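Local coordinates for copper homeostasis operon regulatory protein (Thermus thermophilus, PDB 3AAI), which represses transcription as a homodimeric copper-sensing regulator, probably by binding operator DNA and letting it go when copper binds, at the interface of chains A and B. Sequence-based numbering; all coordinates share one arbitrary frame. Chains: chain A/B, Copper homeostasis operon regulatory protein.

Contact 1: the interface of chains A and B. Residues chain A 28, 31; chain B 17, 20-21, 24.
A:Leu31 pushes its forked end against one face of helix 10-33 of chain B, hiding 77 Å² in the four-helix bundle through which CsoR repressors dimerise. Its two methyls divide the work. CD2 of A:Leu31 presses on the beta-carbon CB of B:Leu20 at 3.4 Å, tighter than an ordinary van der Waals contact, and also lies 3.6 Å from the backbone carbonyl oxygen O of B:Arg17, one helical turn earlier. CD1 of A:Leu31 reaches the other way, 3.8 Å from CD2 of B:Leu21 and equally far from CD of B:Lys24. The side chains of A:Leu31 and B:Leu20 run antiparallel, side against side, whereas A:Leu31 lies nearly perpendicular to both B:Leu21 and B:Lys24.

One turn before A:Leu31 on helix 10-34, A:Glu28 reaches across the aliphatic part of B:Lys24 at a slant, its methylene CG meeting methylene CD of B:Lys24 at 3.2 Å. B:Lys24 leaves its helix with CG opposite the backbone N (chi1 -173°) and then bends at its last two torsions, which carries the ammonium NZ of B:Lys24 to 4.4 Å from carboxylate oxygen OE1 of A:Glu28. These opposite charges do not touch, but would probably attract each other at this separation.

Contact 2: the interface of chains A and B. Residues chain A 20, 55, 58-59; chain B 27, 30-31, 34, 48.
Helices 10-34 and 41-69 of chain A meet helices 10-33 and 41-71 of chain B, along with B:Leu34 just past the end of the first, in the apolar core of the CsoR four-helix bundle. A:Leu20 is the wedge of the patch, hiding 66 Å² against chain B. Its CG points away from the carbonyl carbon (chi1 -68°), and its two methyls separate towards different partners. CD1 of A:Leu20 meets CD1 of B:Leu34 at 3.6 Å and CG2 of B:Ile30 at 3.9 Å, both side chains lying crosswise to it. CD2 of A:Leu20 faces CD2 of B:Leu48 at 3.9 Å and CD1 of B:Leu27 at 4.0 Å. Nearer the backbone, CB of A:Leu20 is pressed by CD2 of B:Leu31 at 3.4 Å, a close fit. An alanine at A:Leu20 would keep that last contact but is likely to open a gap beside B:Leu34, B:Ile30, B:Leu48 and B:Leu27, whose methyls would lose their shared partner.

B:Leu48 ties this wedge to the second helix of chain A. Its other methyl, CD1 of B:Leu48, rests over the backbone of A:Gly59, 4.0 Å from CA of A:Gly59. A:Val58 adds its CG1 at 4.1 Å from CD1 of B:Leu48, and A:Leu55 lines the neighbouring turn.

Contact 3: the interface of chains A and B. Residues chain A 42, 45-46, 49; chain B 86-87, 89-90.
A:Lys46 and B:Glu89 form the charged link of this patch, where helix 41-69 of chain A receives the short C-terminal helix 84-90 of chain B in the CsoR dimer. The ammonium NZ of A:Lys46 donates a hydrogen bond to carboxylate oxygen OE2 of B:Glu89 at 2.5 Å, a short salt bridge. The lysine approaches OE2 on its anti side, 20° out of the carboxylate plane. Both side chains are stretched beyond CG and meet at a slant; B:Glu89 sets out with CG opposite its backbone N (chi1 168°), which, with the extended chain, carries the carboxylate out to the lysine end. A glutamine replacing B:Glu89 would probably leave the ammonium of A:Lys46 without its opposing charge and weaken the hold on the terminal helix.

The apolar contacts are looser. B:Ala90, with 77 Å² hidden by chain A, sets its methyl CB 4.0 Å from CG of A:Lys46 and 4.1 Å from CG1 of A:Val42, so the lysine stem serves as packing surface while its end serves the salt bridge. A:Leu45 and B:Leu87 meet through their CD1 methyls at 4.1 Å.

Near the C-terminal end of helix 84-90, A:Lys49 bends at its second and fourth torsions. The ammonium NZ of A:Lys49 stands 3.8 Å from carbonyl oxygen O of B:Ala90, too long for a bond.

Contact 4: the interface of chains A and B. Residues chain A 34, 41, 44-45, 48; chain B 58-59, 62-63.
B:Val62 fills the apolar centre, hiding 60 Å² among A:Cys41, A:Val44 and A:Leu45 on helix 41-69 of chain A. Its methyls have separate tasks. CG1 of B:Val62, opposite the backbone N (chi1 172°), is 3.6 Å from CD2 of A:Leu45, and these two side chains pass one another pointing opposite ways. CG2 of B:Val62 turns to CG1 of A:Val44 at 3.8 Å, where the two valines meet askew.

One turn back on helix 41-71, B:Gly59 presents bare backbone to chain A, and two leucine methyls pack on it. CD1 of A:Leu48 settles 3.7 Å from CA of B:Gly59, and CD2 of A:Leu45 comes within 3.6 Å of the carbonyl oxygen O of B:Gly59. B:Val58 flanks them, with its CG1 4.1 Å from CD1 of A:Leu48.

Towards the polar rim is A:Cys41, at the start of its helix. The carbonyl oxygen O of A:Cys41 lies 3.6 Å from CG1 of B:Val62, and the thiol SG of A:Cys41 stands 4.0 Å from the carbonyl oxygen O of B:Val62. A cysteine at this position is a copper ligand in the CsoR family, so the valine packs directly beside a probable metal-binding residue. The patch lies where the second helices of the two subunits pack together, near the beginning of helix 41-69 in chain A and past the middle of helix 41-71 in chain B.

Contact 1: the interface of chains A and B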
ATOM      1  N   GLU A  28      15.623   4.495  15.373  1.00 25.88           N
ATOM      2  CA  GLU A  28      15.942   5.137  16.646  1.00 33.19           C
ATOM      3  C   GLU A  28      16.003   6.653  16.485  1.00 31.78           C
ATOM      4  O   GLU A  28      15.771   7.401  17.437  1.00 29.71           O
ATOM      5  CB  GLU A  28      17.279   4.635  17.194  1.00 38.47           C
ATOM      6  CG  GLU A  28      17.297   3.162  17.490  1.00 48.01           C
ATOM      7  CD  GLU A  28      18.527   2.747  18.266  1.00 52.04           C
ATOM      8  OE1 GLU A  28      18.737   3.293  19.371  1.00 50.96           O
ATOM      9  OE2 GLU A  28      19.277   1.878  17.770  1.00 58.56           O
ATOM     10  N   LEU A  31      12.660   7.920  16.899  1.00 32.89           N
ATOM     11  CA  LEU A  31      12.373   7.829  18.318  1.00 33.92           C
ATOM     12  C   LEU A  31      12.904   9.062  19.036  1.00 34.83           C
ATOM     13  O   LEU A  31      12.228   9.615  19.903  1.00 35.69           O
ATOM     14  CB  LEU A  31      13.026   6.578  18.905  1.00 37.18           C
ATOM     15  CG  LEU A  31      12.213   5.287  18.846  1.00 36.88           C
ATOM     16  CD1 LEU A  31      13.082   4.116  19.272  1.00 35.13           C
ATOM     17  CD2 LEU A  31      11.001   5.419  19.767  1.00 41.96           C
TER
ATOM     18  N   ARG B  17       5.852   6.865  20.789  1.00 35.15           N
ATOM     19  CA  ARG B  17       7.150   6.436  21.297  1.00 37.74           C
ATOM     20  C   ARG B  17       7.093   4.955  21.683  1.00 47.43           C
ATOM     21  O   ARG B  17       7.973   4.167  21.324  1.00 42.77           O
ATOM     22  CB  ARG B  17       7.499   7.298  22.512  1.00 47.06           C
ATOM     23  CG  ARG B  17       8.872   7.111  23.138  1.00 50.78           C
ATOM     24  CD  ARG B  17       9.091   8.236  24.147  1.00 56.48           C
ATOM     25  NE  ARG B  17      10.362   8.164  24.866  1.00 71.06           N
ATOM     26  CZ  ARG B  17      10.770   9.084  25.740  1.00 73.98           C
ATOM     27  NH1 ARG B  17      10.008  10.140  25.996  1.00 72.61           N
ATOM     28  NH2 ARG B  17      11.938   8.956  26.357  1.00 70.24           N
ATOM     29  N   LEU B  20       6.871   2.741  18.617  1.00 35.30           N
ATOM     30  CA  LEU B  20       8.124   2.703  17.868  1.00 37.88           C
ATOM     31  C   LEU B  20       9.121   1.835  18.617  1.00 36.76           C
ATOM     32  O   LEU B  20       9.895   1.091  18.011  1.00 30.71           O
ATOM     33  CB  LEU B  20       8.706   4.110  17.687  1.00 33.33           C
ATOM     34  CG  LEU B  20       8.021   5.039  16.687  1.00 36.51           C
ATOM     35  CD1 LEU B  20       8.832   6.321  16.591  1.00 42.41           C
ATOM     36  CD2 LEU B  20       7.913   4.378  15.323  1.00 36.56           C
ATOM     37  N   LEU B  21       9.102   1.938  19.942  1.00 35.41           N
ATOM     38  CA  LEU B  21       9.995   1.139  20.758  1.00 41.41           C
ATOM     39  C   LEU B  21       9.714  -0.332  20.495  1.00 42.55           C
ATOM     40  O   LEU B  21      10.629  -1.136  20.380  1.00 40.74           O
ATOM     41  CB  LEU B  21       9.794   1.463  22.235  1.00 46.24           C
ATOM     42  CG  LEU B  21      10.463   2.757  22.694  1.00 49.17           C
ATOM     43  CD1 LEU B  21      10.080   3.066  24.134  1.00 53.40           C
ATOM     44  CD2 LEU B  21      11.977   2.606  22.563  1.00 56.43           C
ATOM     45  N   LYS B  24      10.952  -1.191  17.050  1.00 37.75           N
ATOM     46  CA  LYS B  24      12.398  -1.356  17.101  1.00 40.10           C
ATOM     47  C   LYS B  24      12.736  -2.700  17.745  1.00 42.90           C
ATOM     48  O   LYS B  24      13.641  -3.404  17.296  1.00 39.92           O
ATOM     49  CB  LYS B  24      13.032  -0.223  17.913  1.00 44.90           C
ATOM     50  CG  LYS B  24      14.560  -0.213  17.891  1.00 43.48           C
ATOM     51  CD  LYS B  24      15.117   1.028  18.571  1.00 48.09           C
ATOM     52  CE  LYS B  24      15.158   0.895  20.086  1.00 47.02           C
ATOM     53  NZ  LYS B  24      16.214  -0.060  20.541  1.00 45.55           N
TER

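Contact 2: the interface of chains A and B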
ATOM      1  N   LEU A  20      19.050  -4.083   7.538  1.00 29.68           N
ATOM      2  CA  LEU A  20      18.106  -3.912   8.623  1.00 30.10           C
ATOM      3  C   LEU A  20      18.736  -3.255   9.838  1.00 28.07           C
ATOM      4  O   LEU A  20      18.042  -2.647  10.650  1.00 27.50           O
ATOM      5  CB  LEU A  20      17.483  -5.258   8.988  1.00 29.26           C
ATOM      6  CG  LEU A  20      16.566  -5.824   7.899  1.00 29.21           C
ATOM      7  CD1 LEU A  20      16.031  -7.169   8.346  1.00 28.05           C
ATOM      8  CD2 LEU A  20      15.420  -4.849   7.632  1.00 33.61           C
ATOM      9  N   LEU A  55      12.779  -1.002   4.467  1.00 27.56           N
ATOM     10  CA  LEU A  55      12.254  -2.316   4.826  1.00 32.36           C
ATOM     11  C   LEU A  55      11.750  -3.004   3.564  1.00 30.06           C
ATOM     12  O   LEU A  55      12.019  -4.186   3.344  1.00 36.39           O
ATOM     13  CB  LEU A  55      11.119  -2.178   5.851  1.00 26.55           C
ATOM     14  CG  LEU A  55      11.514  -1.560   7.198  1.00 38.11           C
ATOM     15  CD1 LEU A  55      10.278  -1.415   8.070  1.00 40.22           C
ATOM     16  CD2 LEU A  55      12.556  -2.426   7.896  1.00 31.02           C
ATOM     17  N   VAL A  58      14.446  -4.518   1.476  1.00 34.04           N
ATOM     18  CA  VAL A  58      14.962  -5.765   2.020  1.00 34.07           C
ATOM     19  C   VAL A  58      13.968  -6.883   1.679  1.00 31.95           C
ATOM     20  O   VAL A  58      14.364  -7.967   1.263  1.00 33.29           O
ATOM     21  CB  VAL A  58      15.145  -5.684   3.546  1.00 35.05           C
ATOM     22  CG1 VAL A  58      15.534  -7.062   4.097  1.00 37.33           C
ATOM     23  CG2 VAL A  58      16.239  -4.667   3.880  1.00 34.51           C
ATOM     24  N   GLY A  59      12.680  -6.612   1.859  1.00 29.24           N
ATOM     25  CA  GLY A  59      11.674  -7.610   1.546  1.00 32.34           C
ATOM     26  C   GLY A  59      11.764  -7.970   0.073  1.00 35.12           C
ATOM     27  O   GLY A  59      11.577  -9.124  -0.314  1.00 30.88           O
TER
ATOM     28  N   LEU B  27      12.229  -5.296  15.253  1.00 32.34           N
ATOM     29  CA  LEU B  27      13.238  -5.303  14.195  1.00 35.25           C
ATOM     30  C   LEU B  27      14.529  -5.954  14.692  1.00 34.00           C
ATOM     31  O   LEU B  27      15.224  -6.638  13.937  1.00 32.71           O
ATOM     32  CB  LEU B  27      13.507  -3.873  13.713  1.00 33.23           C
ATOM     33  CG  LEU B  27      14.382  -3.659  12.472  1.00 42.18           C
ATOM     34  CD1 LEU B  27      13.885  -4.511  11.311  1.00 38.23           C
ATOM     35  CD2 LEU B  27      14.359  -2.181  12.099  1.00 41.46           C
ATOM     36  N   ILE B  30      14.174  -9.626  14.378  1.00 36.43           N
ATOM     37  CA  ILE B  30      14.381 -10.121  13.021  1.00 40.47           C
ATOM     38  C   ILE B  30      15.887 -10.228  12.772  1.00 39.41           C
ATOM     39  O   ILE B  30      16.366 -11.220  12.207  1.00 35.36           O
ATOM     40  CB  ILE B  30      13.760  -9.166  11.961  1.00 33.44           C
ATOM     41  CG1 ILE B  30      12.257  -9.012  12.205  1.00 36.13           C
ATOM     42  CG2 ILE B  30      14.017  -9.698  10.562  1.00 28.16           C
ATOM     43  CD1 ILE B  30      11.557  -8.147  11.168  1.00 35.65           C
ATOM     44  N   LEU B  31      16.623  -9.202  13.199  1.00 38.74           N
ATOM     45  CA  LEU B  31      18.078  -9.169  13.042  1.00 32.57           C
ATOM     46  C   LEU B  31      18.717 -10.373  13.733  1.00 38.52           C
ATOM     47  O   LEU B  31      19.672 -10.952  13.222  1.00 40.87           O
ATOM     48  CB  LEU B  31      18.653  -7.879  13.632  1.00 36.36           C
ATOM     49  CG  LEU B  31      18.446  -6.612  12.796  1.00 39.61           C
ATOM     50  CD1 LEU B  31      18.810  -5.378  13.609  1.00 44.39           C
ATOM     51  CD2 LEU B  31      19.289  -6.693  11.533  1.00 40.33           C
ATOM     52  N   LEU B  34      17.961 -13.544  11.810  1.00 44.05           N
ATOM     53  CA  LEU B  34      18.788 -13.628  10.619  1.00 43.24           C
ATOM     54  C   LEU B  34      20.173 -14.165  10.958  1.00 43.86           C
ATOM     55  O   LEU B  34      21.003 -14.358  10.075  1.00 46.61           O
ATOM     56  CB  LEU B  34      18.899 -12.257   9.945  1.00 46.42           C
ATOM     57  CG  LEU B  34      17.644 -11.762   9.216  1.00 47.05           C
ATOM     58  CD1 LEU B  34      17.836 -10.304   8.813  1.00 42.33           C
ATOM     59  CD2 LEU B  34      17.371 -12.640   7.983  1.00 33.93           C
ATOM     60  N   LEU B  48       8.652  -8.533   8.558  1.00 34.24           N
ATOM     61  CA  LEU B  48       8.958  -7.207   8.040  1.00 38.10           C
ATOM     62  C   LEU B  48       7.632  -6.482   7.837  1.00 40.69           C
ATOM     63  O   LEU B  48       7.505  -5.300   8.152  1.00 34.68           O
ATOM     64  CB  LEU B  48       9.727  -7.307   6.720  1.00 30.45           C
ATOM     65  CG  LEU B  48      11.193  -7.722   6.893  1.00 37.54           C
ATOM     66  CD1 LEU B  48      11.832  -8.017   5.539  1.00 36.55           C
ATOM     67  CD2 LEU B  48      11.941  -6.615   7.619  1.00 36.59           C
TER

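Contact 3: the interface of chains A and B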
ATOM      1  N   VAL A  42       5.725  16.796   9.586  1.00 43.45           N
ATOM      2  CA  VAL A  42       6.029  16.457   8.209  1.00 41.12           C
ATOM      3  C   VAL A  42       7.359  15.726   8.064  1.00 41.67           C
ATOM      4  O   VAL A  42       7.474  14.801   7.258  1.00 35.77           O
ATOM      5  CB  VAL A  42       6.042  17.716   7.314  1.00 47.76           C
ATOM      6  CG1 VAL A  42       6.420  17.338   5.890  1.00 43.45           C
ATOM      7  CG2 VAL A  42       4.674  18.373   7.331  1.00 53.46           C
ATOM      8  N   LEU A  45       6.872  12.241   9.308  1.00 33.83           N
ATOM      9  CA  LEU A  45       6.148  11.429   8.329  1.00 31.50           C
ATOM     10  C   LEU A  45       7.109  10.987   7.234  1.00 30.76           C
ATOM     11  O   LEU A  45       7.067   9.841   6.779  1.00 33.10           O
ATOM     12  CB  LEU A  45       4.984  12.211   7.711  1.00 37.78           C
ATOM     13  CG  LEU A  45       3.819  12.539   8.652  1.00 45.38           C
ATOM     14  CD1 LEU A  45       2.734  13.284   7.874  1.00 41.46           C
ATOM     15  CD2 LEU A  45       3.264  11.249   9.266  1.00 31.70           C
ATOM     16  N   LYS A  46       7.983  11.899   6.820  1.00 32.32           N
ATOM     17  CA  LYS A  46       8.967  11.582   5.791  1.00 33.89           C
ATOM     18  C   LYS A  46       9.987  10.554   6.269  1.00 28.29           C
ATOM     19  O   LYS A  46      10.385   9.671   5.508  1.00 33.17           O
ATOM     20  CB  LYS A  46       9.698  12.846   5.335  1.00 33.25           C
ATOM     21  CG  LYS A  46       8.861  13.747   4.433  1.00 43.50           C
ATOM     22  CD  LYS A  46       9.708  14.860   3.842  1.00 43.43           C
ATOM     23  CE  LYS A  46       8.887  15.755   2.937  1.00 50.73           C
ATOM     24  NZ  LYS A  46       9.710  16.867   2.390  1.00 49.42           N
ATOM     25  N   LYS A  49       8.316   7.127   6.265  1.00 33.19           N
ATOM     26  CA  LYS A  49       8.173   6.606   4.917  1.00 30.09           C
ATOM     27  C   LYS A  49       9.518   6.139   4.387  1.00 34.39           C
ATOM     28  O   LYS A  49       9.589   5.192   3.600  1.00 29.69           O
ATOM     29  CB  LYS A  49       7.569   7.664   3.986  1.00 38.82           C
ATOM     30  CG  LYS A  49       6.103   7.961   4.268  1.00 53.03           C
ATOM     31  CD  LYS A  49       5.250   6.702   4.132  1.00 58.16           C
ATOM     32  CE  LYS A  49       3.850   6.900   4.700  1.00 62.99           C
ATOM     33  NZ  LYS A  49       3.089   7.961   3.984  1.00 67.36           N
TER
ATOM     34  N   GLU B  86       3.411  20.336   0.869  1.00 45.11           N
ATOM     35  CA  GLU B  86       4.371  19.651   1.724  1.00 44.72           C
ATOM     36  C   GLU B  86       3.755  18.368   2.271  1.00 36.73           C
ATOM     37  O   GLU B  86       4.413  17.334   2.314  1.00 40.52           O
ATOM     38  CB  GLU B  86       4.798  20.561   2.872  1.00 44.80           C
ATOM     39  N   LEU B  87       2.491  18.437   2.680  1.00 36.91           N
ATOM     40  CA  LEU B  87       1.819  17.256   3.214  1.00 41.98           C
ATOM     41  C   LEU B  87       1.667  16.191   2.139  1.00 40.28           C
ATOM     42  O   LEU B  87       2.038  15.036   2.348  1.00 44.43           O
ATOM     43  CB  LEU B  87       0.436  17.608   3.770  1.00 39.22           C
ATOM     44  CG  LEU B  87      -0.302  16.403   4.373  1.00 36.84           C
ATOM     45  CD1 LEU B  87       0.507  15.827   5.524  1.00 32.45           C
ATOM     46  CD2 LEU B  87      -1.678  16.813   4.850  1.00 37.86           C
ATOM     47  N   GLU B  89       3.267  15.929  -0.524  1.00 53.48           N
ATOM     48  CA  GLU B  89       4.633  15.532  -0.814  1.00 55.96           C
ATOM     49  C   GLU B  89       5.067  14.406   0.126  1.00 54.65           C
ATOM     50  O   GLU B  89       5.693  13.438  -0.303  1.00 50.76           O
ATOM     51  CB  GLU B  89       5.538  16.751  -0.655  1.00 64.29           C
ATOM     52  CG  GLU B  89       7.019  16.479  -0.647  1.00 74.37           C
ATOM     53  CD  GLU B  89       7.816  17.765  -0.553  1.00 80.83           C
ATOM     54  OE1 GLU B  89       7.813  18.536  -1.537  1.00 77.87           O
ATOM     55  OE2 GLU B  89       8.428  18.012   0.507  1.00 83.69           O
ATOM     56  N   ALA B  90       4.717  14.532   1.404  1.00 51.68           N
ATOM     57  CA  ALA B  90       5.078  13.529   2.402  1.00 44.13           C
ATOM     58  C   ALA B  90       4.226  12.261   2.321  1.00 45.19           C
ATOM     59  O   ALA B  90       4.685  11.181   2.679  1.00 38.69           O
ATOM     60  CB  ALA B  90       4.980  14.127   3.801  1.00 47.94           C
TER

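Contact 4: the interface of chains A and B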
ATOM      1  N   LEU A  34      10.741  12.167  18.326  1.00 31.15           N
ATOM      2  CA  LEU A  34       9.517  12.180  19.115  1.00 44.54           C
ATOM      3  C   LEU A  34       9.774  12.456  20.588  1.00 48.05           C
ATOM      4  O   LEU A  34       8.947  13.072  21.255  1.00 57.11           O
ATOM      5  CB  LEU A  34       8.764  10.855  18.951  1.00 37.96           C
ATOM      6  CG  LEU A  34       8.098  10.704  17.580  1.00 37.35           C
ATOM      7  CD1 LEU A  34       7.574   9.301  17.403  1.00 43.20           C
ATOM      8  CD2 LEU A  34       6.977  11.720  17.451  1.00 44.70           C
ATOM      9  N   CYS A  41       6.093  17.391  12.436  1.00 48.16           N
ATOM     10  CA  CYS A  41       5.232  16.330  11.913  1.00 49.22           C
ATOM     11  C   CYS A  41       5.562  15.855  10.508  1.00 42.28           C
ATOM     12  O   CYS A  41       5.661  14.655  10.263  1.00 41.64           O
ATOM     13  CB  CYS A  41       3.769  16.771  11.957  1.00 48.95           C
ATOM     14  SG  CYS A  41       3.096  16.859  13.614  1.00 50.63           S
ATOM     15  N   VAL A  44       8.781  13.941  10.401  1.00 32.10           N
ATOM     16  CA  VAL A  44       8.574  12.638  11.016  1.00 33.73           C
ATOM     17  C   VAL A  44       7.860  11.712  10.033  1.00 34.17           C
ATOM     18  O   VAL A  44       8.200  10.529   9.929  1.00 32.46           O
ATOM     19  CB  VAL A  44       7.748  12.750  12.319  1.00 31.40           C
ATOM     20  CG1 VAL A  44       7.304  11.359  12.785  1.00 38.55           C
ATOM     21  CG2 VAL A  44       8.592  13.387  13.403  1.00 30.84           C
ATOM     22  N   LEU A  45       6.872  12.241   9.308  1.00 33.83           N
ATOM     23  CA  LEU A  45       6.148  11.429   8.329  1.00 31.50           C
ATOM     24  C   LEU A  45       7.109  10.987   7.234  1.00 30.76           C
ATOM     25  O   LEU A  45       7.067   9.841   6.779  1.00 33.10           O
ATOM     26  CB  LEU A  45       4.984  12.211   7.711  1.00 37.78           C
ATOM     27  CG  LEU A  45       3.819  12.539   8.652  1.00 45.38           C
ATOM     28  CD1 LEU A  45       2.734  13.284   7.874  1.00 41.46           C
ATOM     29  CD2 LEU A  45       3.264  11.249   9.266  1.00 31.70           C
ATOM     30  N   LEU A  48       9.515   8.263   8.549  1.00 28.10           N
ATOM     31  CA  LEU A  48       8.795   6.996   8.636  1.00 27.60           C
ATOM     32  C   LEU A  48       8.677   6.334   7.270  1.00 33.11           C
ATOM     33  O   LEU A  48       8.907   5.129   7.129  1.00 31.86           O
ATOM     34  CB  LEU A  48       7.397   7.213   9.217  1.00 28.92           C
ATOM     35  CG  LEU A  48       7.328   7.458  10.719  1.00 29.04           C
ATOM     36  CD1 LEU A  48       5.922   7.903  11.094  1.00 30.78           C
ATOM     37  CD2 LEU A  48       7.736   6.187  11.468  1.00 30.40           C
TER
ATOM     38  N   VAL B  58       1.920   4.661  13.674  1.00 41.15           N
ATOM     39  CA  VAL B  58       2.538   5.856  14.242  1.00 38.33           C
ATOM     40  C   VAL B  58       2.383   7.028  13.282  1.00 37.74           C
ATOM     41  O   VAL B  58       2.218   8.168  13.706  1.00 41.53           O
ATOM     42  CB  VAL B  58       4.035   5.624  14.549  1.00 42.17           C
ATOM     43  CG1 VAL B  58       4.724   6.946  14.888  1.00 38.19           C
ATOM     44  CG2 VAL B  58       4.171   4.659  15.715  1.00 37.35           C
ATOM     45  N   GLY B  59       2.430   6.737  11.986  1.00 41.05           N
ATOM     46  CA  GLY B  59       2.268   7.783  10.995  1.00 42.75           C
ATOM     47  C   GLY B  59       0.846   8.311  11.020  1.00 41.49           C
ATOM     48  O   GLY B  59       0.626   9.514  10.926  1.00 44.05           O
ATOM     49  N   VAL B  62       0.712  10.634  13.808  1.00 38.25           N
ATOM     50  CA  VAL B  62       1.402  11.879  13.524  1.00 40.44           C
ATOM     51  C   VAL B  62       0.597  12.709  12.528  1.00 40.71           C
ATOM     52  O   VAL B  62       0.525  13.930  12.647  1.00 39.43           O
ATOM     53  CB  VAL B  62       2.806  11.614  12.946  1.00 42.36           C
ATOM     54  CG1 VAL B  62       3.429  12.916  12.461  1.00 40.05           C
ATOM     55  CG2 VAL B  62       3.685  10.978  14.017  1.00 44.48           C
ATOM     56  N   LEU B  63      -0.007  12.041  11.550  1.00 34.92           N
ATOM     57  CA  LEU B  63      -0.804  12.739  10.549  1.00 35.34           C
ATOM     58  C   LEU B  63      -2.052  13.347  11.190  1.00 39.46           C
ATOM     59  O   LEU B  63      -2.391  14.502  10.933  1.00 38.17           O
ATOM     60  CB  LEU B  63      -1.219  11.784   9.427  1.00 33.99           C
ATOM     61  CG  LEU B  63      -2.175  12.386   8.390  1.00 40.65           C
ATOM     62  CD1 LEU B  63      -1.505  13.567   7.692  1.00 32.81           C
ATOM     63  CD2 LEU B  63      -2.579  11.328   7.385  1.00 43.25           C
TER

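Contacts 3 and 4 are neighbours, their C-alpha centres about 8 Å apart, and share A:Leu45, which faces the terminal helix of chain B in contact 3 and its second helix in contact 4. Between C-alpha centres, contact 1 lies about 12 Å from contact 4 and 15 Å from contact 2, and contact 2 about 23 Å from contact 3. Helix 10-33 of chain B joins contacts 1 and 2; helix 41-69 of chain A runs through contacts 2, 3 and 4. Through the two-fold, contact 2 holds symmetry mates of pairs in contacts 1 and 4, so the homodimer is held along much of its bundle.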